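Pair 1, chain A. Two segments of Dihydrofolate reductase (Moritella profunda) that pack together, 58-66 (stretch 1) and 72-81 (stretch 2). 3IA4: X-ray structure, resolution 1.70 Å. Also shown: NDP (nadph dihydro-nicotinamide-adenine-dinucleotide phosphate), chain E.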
# COMPACT_ATOMS: atom_id res chain seq x y z
N ARG A 58 -13.25 5.38 -1.99
CA ARG A 58 -12.14 5.80 -1.12
C ARG A 58 -11.80 7.25 -1.32
O ARG A 58 -11.77 7.71 -2.44
CB ARG A 58 -10.91 4.92 -1.45
CG ARG A 58 -11.01 3.50 -0.85
CD ARG A 58 -10.28 2.44 -1.66
NE ARG A 58 -11.02 2.20 -2.90
CZ ARG A 58 -10.77 1.21 -3.75
NH1 ARG A 58 -9.75 0.33 -3.54
NH2 ARG A 58 -11.50 1.13 -4.85
N LEU A 59 -11.47 7.99 -0.23
CA LEU A 59 -10.88 9.32 -0.35
C LEU A 59 -9.44 9.12 -0.83
O LEU A 59 -8.67 8.51 -0.10
CB LEU A 59 -10.86 10.03 1.03
CG LEU A 59 -10.14 11.38 1.08
CD1 LEU A 59 -10.60 12.33 -0.02
CD2 LEU A 59 -10.20 12.03 2.52
N ASN A 60 -9.13 9.60 -2.03
CA ASN A 60 -7.77 9.39 -2.57
C ASN A 60 -6.92 10.61 -2.21
O ASN A 60 -7.18 11.69 -2.69
CB ASN A 60 -7.76 9.24 -4.12
CG ASN A 60 -8.31 7.89 -4.61
OD1 ASN A 60 -7.72 7.28 -5.49
ND2 ASN A 60 -9.48 7.47 -4.12
N ILE A 61 -5.85 10.44 -1.41
CA ILE A 61 -4.98 11.56 -1.01
C ILE A 61 -3.64 11.30 -1.67
O ILE A 61 -3.12 10.21 -1.50
CB ILE A 61 -4.86 11.62 0.53
CG1 ILE A 61 -6.24 11.84 1.16
CG2 ILE A 61 -3.80 12.67 1.00
CD1 ILE A 61 -6.28 11.58 2.67
N VAL A 62 -3.11 12.27 -2.42
CA VAL A 62 -1.87 12.02 -3.17
C VAL A 62 -0.82 13.02 -2.70
O VAL A 62 -1.06 14.23 -2.66
CB VAL A 62 -2.09 12.14 -4.66
CG1 VAL A 62 -0.74 11.98 -5.44
CG2 VAL A 62 -3.07 11.10 -5.09
N LEU A 63 0.39 12.52 -2.35
CA LEU A 63 1.46 13.42 -1.93
C LEU A 63 2.28 13.97 -3.09
O LEU A 63 2.86 13.20 -3.89
CB LEU A 63 2.40 12.63 -0.97
CG LEU A 63 1.70 12.53 0.39
CD1 LEU A 63 1.97 11.21 1.08
CD2 LEU A 63 2.17 13.70 1.26
N SER A 64 2.36 15.29 -3.21
CA SER A 64 3.33 15.85 -4.13
C SER A 64 3.76 17.24 -3.68
O SER A 64 2.95 17.96 -3.11
CB SER A 64 2.73 15.97 -5.54
OG SER A 64 3.58 16.74 -6.40
N ARG A 65 5.02 17.63 -3.94
CA ARG A 65 5.46 19.00 -3.67
C ARG A 65 5.34 19.87 -4.92
O ARG A 65 5.73 21.02 -4.89
CB ARG A 65 6.88 19.06 -3.10
CG ARG A 65 6.99 18.33 -1.78
CD ARG A 65 8.38 18.42 -1.17
NE ARG A 65 8.63 17.16 -0.51
CZ ARG A 65 9.67 16.91 0.28
NH1 ARG A 65 10.53 17.87 0.51
NH2 ARG A 65 9.78 15.72 0.89
N GLN A 66 4.85 19.30 -6.01
CA GLN A 66 4.69 20.08 -7.24
C GLN A 66 3.42 20.94 -7.10
O GLN A 66 2.32 20.40 -6.99
CB GLN A 66 4.69 19.15 -8.47
N GLU A 72 -7.75 15.37 -11.48
CA GLU A 72 -9.16 15.36 -11.10
C GLU A 72 -9.45 14.23 -10.10
O GLU A 72 -8.96 13.09 -10.27
CB GLU A 72 -10.04 15.14 -12.33
N GLY A 73 -10.26 14.52 -9.10
CA GLY A 73 -10.80 13.46 -8.26
C GLY A 73 -9.90 12.94 -7.12
O GLY A 73 -10.21 11.90 -6.49
N VAL A 74 -8.79 13.62 -6.91
CA VAL A 74 -7.93 13.32 -5.76
C VAL A 74 -7.58 14.62 -5.02
O VAL A 74 -7.60 15.72 -5.58
CB VAL A 74 -6.63 12.63 -6.18
CG1 VAL A 74 -6.91 11.43 -7.08
CG2 VAL A 74 -5.68 13.64 -6.84
N THR A 75 -7.25 14.46 -3.75
CA THR A 75 -6.81 15.57 -2.94
C THR A 75 -5.30 15.53 -2.87
O THR A 75 -4.74 14.55 -2.34
CB THR A 75 -7.40 15.42 -1.53
OG1 THR A 75 -8.84 15.47 -1.67
CG2 THR A 75 -6.85 16.51 -0.58
N VAL A 76 -4.63 16.57 -3.39
CA VAL A 76 -3.16 16.61 -3.35
C VAL A 76 -2.72 17.39 -2.15
O VAL A 76 -3.21 18.51 -1.90
CB VAL A 76 -2.58 17.26 -4.63
CG1 VAL A 76 -1.07 17.49 -4.52
CG2 VAL A 76 -2.93 16.33 -5.84
N VAL A 77 -1.79 16.82 -1.39
CA VAL A 77 -1.25 17.51 -0.19
C VAL A 77 0.26 17.54 -0.28
O VAL A 77 0.88 16.66 -0.91
CB VAL A 77 -1.66 16.81 1.09
CG1 VAL A 77 -3.20 16.94 1.33
CG2 VAL A 77 -1.26 15.34 1.02
N ALA A 78 0.88 18.55 0.35
CA ALA A 78 2.31 18.73 0.15
C ALA A 78 3.16 18.21 1.29
O ALA A 78 4.41 18.29 1.24
CB ALA A 78 2.63 20.24 -0.12
N THR A 79 2.51 17.71 2.33
CA THR A 79 3.23 17.15 3.49
C THR A 79 2.42 15.99 4.06
O THR A 79 1.18 15.91 3.89
CB THR A 79 3.44 18.17 4.65
OG1 THR A 79 2.18 18.54 5.22
CG2 THR A 79 4.16 19.43 4.19
N LEU A 80 3.11 15.13 4.82
CA LEU A 80 2.44 14.03 5.49
C LEU A 80 1.43 14.54 6.52
O LEU A 80 0.35 13.96 6.67
CB LEU A 80 3.47 13.16 6.22
CG LEU A 80 4.07 11.92 5.55
CD1 LEU A 80 3.57 11.75 4.18
CD2 LEU A 80 5.61 11.88 5.56
N GLU A 81 1.80 15.57 7.27
CA GLU A 81 0.88 16.14 8.22
C GLU A 81 -0.39 16.56 7.55
O GLU A 81 -1.45 16.39 8.09
CB GLU A 81 1.52 17.35 8.94
CG GLU A 81 2.57 16.99 9.99
CD GLU A 81 3.50 15.83 9.57
OE1 GLU A 81 3.09 14.99 8.72
OE2 GLU A 81 4.64 15.73 10.12
PA NDP E . 5.91 6.96 -4.53
O1A NDP E . 6.22 6.81 -3.06
O2A NDP E . 4.66 6.38 -5.12
O5B NDP E . 5.95 8.52 -5.00
C5B NDP E . 7.06 9.34 -4.57
C4B NDP E . 6.69 10.77 -4.96
O4B NDP E . 5.78 11.24 -3.96
C3B NDP E . 7.89 11.72 -4.78
O3B NDP E . 8.72 11.69 -5.94
C2B NDP E . 7.24 13.07 -4.50
O2B NDP E . 6.53 13.55 -5.64
C1B NDP E . 6.14 12.60 -3.57
N9A NDP E . 6.51 12.64 -2.14
C8A NDP E . 7.16 11.67 -1.47
N7A NDP E . 7.25 11.98 -0.16
C5A NDP E . 6.63 13.18 0.01
C6A NDP E . 6.32 14.08 1.13
N6A NDP E . 6.73 13.83 2.42
N1A NDP E . 5.61 15.21 0.80
C2A NDP E . 5.16 15.52 -0.41
N3A NDP E . 5.42 14.74 -1.46
C4A NDP E . 6.13 13.58 -1.29
O3 NDP E . 7.16 6.47 -5.43
PN NDP E . 8.16 5.21 -5.46
O1N NDP E . 8.90 5.16 -4.17
O2N NDP E . 8.92 5.28 -6.73
O5D NDP E . 7.19 3.96 -5.43
C5D NDP E . 6.49 3.61 -6.62
C4D NDP E . 6.73 2.14 -6.93
O4D NDP E . 6.04 1.30 -5.94
C3D NDP E . 6.18 1.70 -8.30
O3D NDP E . 7.08 0.71 -8.85
C2D NDP E . 4.86 1.00 -7.96
O2D NDP E . 4.45 0.02 -8.94
C1D NDP E . 5.24 0.35 -6.66
N1N NDP E . 4.12 0.05 -5.76
C2N NDP E . 4.00 -1.21 -5.33
C3N NDP E . 3.04 -1.52 -4.40
C7N NDP E . 2.92 -2.94 -3.95
O7N NDP E . 2.17 -3.18 -3.03
N7N NDP E . 3.69 -3.91 -4.45
C4N NDP E . 2.05 -0.52 -3.82
C5N NDP E . 2.36 0.80 -4.33
C6N NDP E . 3.32 1.02 -5.29
P2B NDP E . 6.85 15.02 -6.25
O1X NDP E . 5.70 15.24 -7.15
O2X NDP E . 6.99 15.89 -5.05
O3X NDP E . 8.20 14.89 -6.90
O HOH W 1 -10.96 10.89 -3.83

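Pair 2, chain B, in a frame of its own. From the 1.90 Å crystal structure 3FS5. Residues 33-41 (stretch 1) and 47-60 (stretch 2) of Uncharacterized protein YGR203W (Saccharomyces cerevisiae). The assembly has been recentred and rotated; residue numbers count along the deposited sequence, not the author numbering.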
# COMPACT_ATOMS: atom_id res chain seq x y z
N PHE B 33 -7.11 7.40 -0.69
CA PHE B 33 -6.02 6.50 -0.35
C PHE B 33 -5.61 5.72 -1.60
O PHE B 33 -6.35 5.67 -2.57
CB PHE B 33 -6.44 5.54 0.77
CG PHE B 33 -7.58 4.62 0.38
CD1 PHE B 33 -7.32 3.42 -0.28
CD2 PHE B 33 -8.90 4.97 0.64
CE1 PHE B 33 -8.37 2.59 -0.67
CE2 PHE B 33 -9.95 4.15 0.25
CZ PHE B 33 -9.69 2.95 -0.41
N GLN B 34 -4.41 5.14 -1.56
CA GLN B 34 -3.92 4.35 -2.68
C GLN B 34 -3.02 3.24 -2.16
O GLN B 34 -2.03 3.50 -1.47
CB GLN B 34 -3.13 5.21 -3.67
CG GLN B 34 -2.55 4.39 -4.82
CD GLN B 34 -3.63 3.69 -5.64
OE1 GLN B 34 -3.53 2.49 -5.93
NE2 GLN B 34 -4.64 4.44 -6.03
N VAL B 35 -3.37 2.00 -2.50
CA VAL B 35 -2.61 0.84 -2.07
C VAL B 35 -1.47 0.56 -3.05
O VAL B 35 -1.67 0.55 -4.26
CB VAL B 35 -3.51 -0.42 -2.00
CG1 VAL B 35 -2.67 -1.67 -1.72
CG2 VAL B 35 -4.56 -0.24 -0.91
N VAL B 36 -0.27 0.35 -2.51
CA VAL B 36 0.89 0.03 -3.34
C VAL B 36 1.44 -1.32 -2.88
O VAL B 36 1.97 -1.45 -1.77
CB VAL B 36 2.00 1.09 -3.22
CG1 VAL B 36 3.17 0.75 -4.16
CG2 VAL B 36 1.45 2.47 -3.57
N ASP B 37 1.29 -2.32 -3.74
CA ASP B 37 1.75 -3.69 -3.49
C ASP B 37 3.20 -3.77 -3.97
O ASP B 37 3.46 -3.70 -5.17
CB ASP B 37 0.84 -4.64 -4.28
CG ASP B 37 1.08 -6.10 -3.98
OD1 ASP B 37 0.15 -6.90 -4.21
OD2 ASP B 37 2.19 -6.46 -3.53
N VAL B 38 4.14 -3.92 -3.04
CA VAL B 38 5.55 -3.96 -3.42
C VAL B 38 6.19 -5.35 -3.48
O VAL B 38 7.41 -5.49 -3.41
CB VAL B 38 6.39 -3.04 -2.49
CG1 VAL B 38 5.90 -1.59 -2.64
CG2 VAL B 38 6.28 -3.48 -1.04
N ARG B 39 5.35 -6.37 -3.62
CA ARG B 39 5.83 -7.74 -3.74
C ARG B 39 6.45 -7.94 -5.12
O ARG B 39 6.22 -7.14 -6.03
CB ARG B 39 4.67 -8.72 -3.56
CG ARG B 39 4.11 -8.80 -2.15
CD ARG B 39 3.00 -9.82 -2.08
NE ARG B 39 1.80 -9.35 -2.78
CZ ARG B 39 0.71 -10.09 -2.97
NH1 ARG B 39 -0.34 -9.58 -3.60
NH2 ARG B 39 0.67 -11.35 -2.54
N GLY B 40 7.23 -9.00 -5.26
CA GLY B 40 7.85 -9.30 -6.54
C GLY B 40 7.02 -10.38 -7.22
O GLY B 40 5.82 -10.19 -7.46
N SER B 41 7.63 -11.51 -7.51
CA SER B 41 6.88 -12.59 -8.14
C SER B 41 5.88 -13.16 -7.13
O SER B 41 4.94 -13.86 -7.51
CB SER B 41 7.82 -13.68 -8.68
OG SER B 41 8.74 -14.10 -7.70
N HIS B 47 -4.49 -10.13 -5.11
CA HIS B 47 -4.05 -8.81 -4.68
C HIS B 47 -5.24 -7.93 -4.32
O HIS B 47 -6.38 -8.24 -4.66
CB HIS B 47 -3.21 -8.14 -5.78
CG HIS B 47 -3.88 -8.12 -7.12
ND1 HIS B 47 -4.75 -7.12 -7.50
CD2 HIS B 47 -3.83 -8.98 -8.16
CE1 HIS B 47 -5.21 -7.37 -8.71
NE2 HIS B 47 -4.66 -8.50 -9.14
N ILE B 48 -4.97 -6.83 -3.63
CA ILE B 48 -6.03 -5.93 -3.21
C ILE B 48 -6.55 -5.15 -4.42
O ILE B 48 -5.77 -4.63 -5.22
CB ILE B 48 -5.51 -4.98 -2.11
CG1 ILE B 48 -5.09 -5.82 -0.90
CG2 ILE B 48 -6.59 -3.94 -1.75
CD1 ILE B 48 -4.53 -5.02 0.26
N LYS B 49 -7.87 -5.09 -4.55
CA LYS B 49 -8.51 -4.41 -5.67
C LYS B 49 -8.11 -2.94 -5.79
O LYS B 49 -8.06 -2.21 -4.80
CB LYS B 49 -10.04 -4.52 -5.53
CG LYS B 49 -10.83 -3.99 -6.72
CD LYS B 49 -12.33 -4.15 -6.47
CE LYS B 49 -13.16 -3.59 -7.62
NZ LYS B 49 -12.88 -4.29 -8.91
N ASP B 50 -7.84 -2.53 -7.03
CA ASP B 50 -7.45 -1.16 -7.36
C ASP B 50 -6.08 -0.72 -6.84
O ASP B 50 -5.73 0.45 -6.93
CB ASP B 50 -8.52 -0.17 -6.89
CG ASP B 50 -9.89 -0.46 -7.47
OD1 ASP B 50 -9.97 -0.90 -8.64
OD2 ASP B 50 -10.90 -0.24 -6.77
N GLY B 51 -5.30 -1.65 -6.29
CA GLY B 51 -3.97 -1.28 -5.82
C GLY B 51 -2.98 -1.24 -6.97
O GLY B 51 -3.28 -1.73 -8.05
N TRP B 52 -1.81 -0.64 -6.76
CA TRP B 52 -0.80 -0.59 -7.82
C TRP B 52 0.34 -1.53 -7.45
O TRP B 52 0.69 -1.66 -6.28
CB TRP B 52 -0.24 0.82 -8.02
CG TRP B 52 -1.23 1.87 -8.41
CD1 TRP B 52 -2.47 1.68 -8.95
CD2 TRP B 52 -1.06 3.29 -8.29
NE1 TRP B 52 -3.08 2.89 -9.17
CE2 TRP B 52 -2.24 3.90 -8.77
CE3 TRP B 52 -0.03 4.10 -7.81
CZ2 TRP B 52 -2.41 5.29 -8.80
CZ3 TRP B 52 -0.20 5.49 -7.83
CH2 TRP B 52 -1.39 6.06 -8.32
N HIS B 53 0.91 -2.18 -8.46
CA HIS B 53 1.99 -3.13 -8.26
C HIS B 53 3.35 -2.56 -8.65
O HIS B 53 3.64 -2.39 -9.84
CB HIS B 53 1.67 -4.40 -9.07
CG HIS B 53 2.68 -5.49 -8.93
ND1 HIS B 53 3.47 -5.65 -7.82
CD2 HIS B 53 2.99 -6.52 -9.76
CE1 HIS B 53 4.23 -6.72 -7.96
NE2 HIS B 53 3.95 -7.27 -9.13
N TYR B 54 4.17 -2.25 -7.65
CA TYR B 54 5.53 -1.72 -7.83
C TYR B 54 6.51 -2.53 -6.99
O TYR B 54 6.65 -2.30 -5.79
CB TYR B 54 5.61 -0.24 -7.39
CG TYR B 54 5.04 0.73 -8.40
CD1 TYR B 54 3.66 0.86 -8.56
CD2 TYR B 54 5.87 1.49 -9.21
CE1 TYR B 54 3.13 1.72 -9.52
CE2 TYR B 54 5.35 2.35 -10.17
CZ TYR B 54 3.98 2.46 -10.32
OH TYR B 54 3.44 3.29 -11.27
N ALA B 55 7.19 -3.49 -7.62
CA ALA B 55 8.13 -4.35 -6.92
C ALA B 55 9.21 -3.60 -6.14
O ALA B 55 9.87 -2.71 -6.68
CB ALA B 55 8.78 -5.33 -7.91
N TYR B 56 9.38 -3.97 -4.88
CA TYR B 56 10.38 -3.34 -4.02
C TYR B 56 11.78 -3.36 -4.62
O TYR B 56 12.49 -2.35 -4.60
CB TYR B 56 10.42 -4.04 -2.66
CG TYR B 56 11.48 -3.49 -1.75
CD1 TYR B 56 11.30 -2.26 -1.11
CD2 TYR B 56 12.67 -4.17 -1.53
CE1 TYR B 56 12.28 -1.73 -0.28
CE2 TYR B 56 13.66 -3.65 -0.71
CZ TYR B 56 13.46 -2.43 -0.08
OH TYR B 56 14.43 -1.91 0.74
N SER B 57 12.19 -4.51 -5.14
CA SER B 57 13.53 -4.65 -5.73
C SER B 57 13.80 -3.59 -6.79
O SER B 57 14.89 -3.01 -6.82
CB SER B 57 13.72 -6.04 -6.34
OG SER B 57 13.70 -7.04 -5.33
N ARG B 58 12.83 -3.35 -7.65
CA ARG B 58 13.01 -2.36 -8.71
C ARG B 58 12.94 -0.93 -8.19
O ARG B 58 13.65 -0.05 -8.68
CB ARG B 58 11.98 -2.57 -9.81
CG ARG B 58 12.27 -1.77 -11.06
CD ARG B 58 11.31 -2.11 -12.18
NE ARG B 58 11.48 -1.22 -13.32
CZ ARG B 58 10.65 -1.18 -14.36
NH1 ARG B 58 10.88 -0.34 -15.36
NH2 ARG B 58 9.59 -1.98 -14.40
N LEU B 59 12.08 -0.68 -7.20
CA LEU B 59 11.98 0.66 -6.63
C LEU B 59 13.34 1.03 -6.04
O LEU B 59 13.81 2.16 -6.18
CB LEU B 59 10.91 0.70 -5.53
CG LEU B 59 9.45 0.69 -5.97
CD1 LEU B 59 8.56 0.55 -4.75
CD2 LEU B 59 9.12 1.97 -6.74
N LYS B 60 13.97 0.06 -5.38
CA LYS B 60 15.25 0.27 -4.74
C LYS B 60 16.43 0.40 -5.71
O LYS B 60 17.35 1.17 -5.45
CB LYS B 60 15.54 -0.88 -3.77
CG LYS B 60 16.82 -0.71 -2.97
CD LYS B 60 17.11 -1.93 -2.12
CE LYS B 60 18.32 -1.71 -1.21
NZ LYS B 60 18.07 -0.63 -0.21
O HOH W 2 -5.96 1.47 -3.73
O HOH W 3 -2.26 -5.96 -3.18

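The sharpest difference lies at one matched position, Val A62 in pair 1 and Asp B37 in pair 2. Val A62 makes an apolar contact, with its CG2 4.0 Å from Val A74 CB. Asp B37 carries a charge at the same place. It is paired within its own stretch, in a salt bridge from Arg B39 NH1 to Asp B37 OD1 at 2.8 Å. A water also links Asp B37 OD1 to Ile B48 N.

The backbones are alike. Fourteen central residues superpose with an RMSD of 0.9 Å. In each pair two short strands run parallel, and the second stretch then leads into a helix. In pair 1 the ladder has four hydrogen bonds. Thr A75 N to Asn A60 O (3.0 Å) and Val A62 N to Thr A75 O (2.8 Å) hold one end. Val A77 N to Val A62 O (3.0 Å) and Ser A64 N to Val A77 O (3.1 Å) follow. Pair 2 repeats the first three at matched positions: Trp B52 N to Val B35 O (2.8 Å), Asp B37 N to Trp B52 O (2.7 Å) and Tyr B54 N to Asp B37 O (3.0 Å). Its last bond differs, running from Tyr B56 N to Val B38 O (2.9 Å).

Ile A61 and Val B36 match closely. Ile A61 CG2 meets Val A77 CG2 at 3.7 Å, and Val B36 CG1 meets Tyr B54 CB at 4.2 Å. Leu A63 and Val B38 are also matched and apolar. Leu A63 CD1 reaches Leu A80 CD1 at 3.5 Å, while Val B38 CG1 lies 4.0 Å from Leu B59 CD1. Both contacts join the strand region to the helix.

Thr A75 is matched by the much larger Trp B52. Beside Thr A75, Leu A59 CD1 is 4.0 Å from its OG1. In pair 2 Gln B34 lies flat over the indole, its CG 3.7 Å from the centroid of the Trp B52 six-membered ring.

Val A74 falls on Gly B51. Val A74 CG1 packs 3.8 Å from Asn A60 CB. A CB on Gly B51 would sit only 3.2 Å from Val B35 CG1, a tight fit. Val B35 instead packs its CG2 4.3 Å from Ile B48 CG2.

Val A76 is matched by His B53, whose ND1 donates to Asp B37 O at 3.3 Å. In pair 1 Ser A64 OG and Arg A65 N bind NADPH phosphate oxygens O1X (2.7 Å) and O2X (2.9 Å), consistent with a reductase. Their counterparts are Arg B39 and Gly B40.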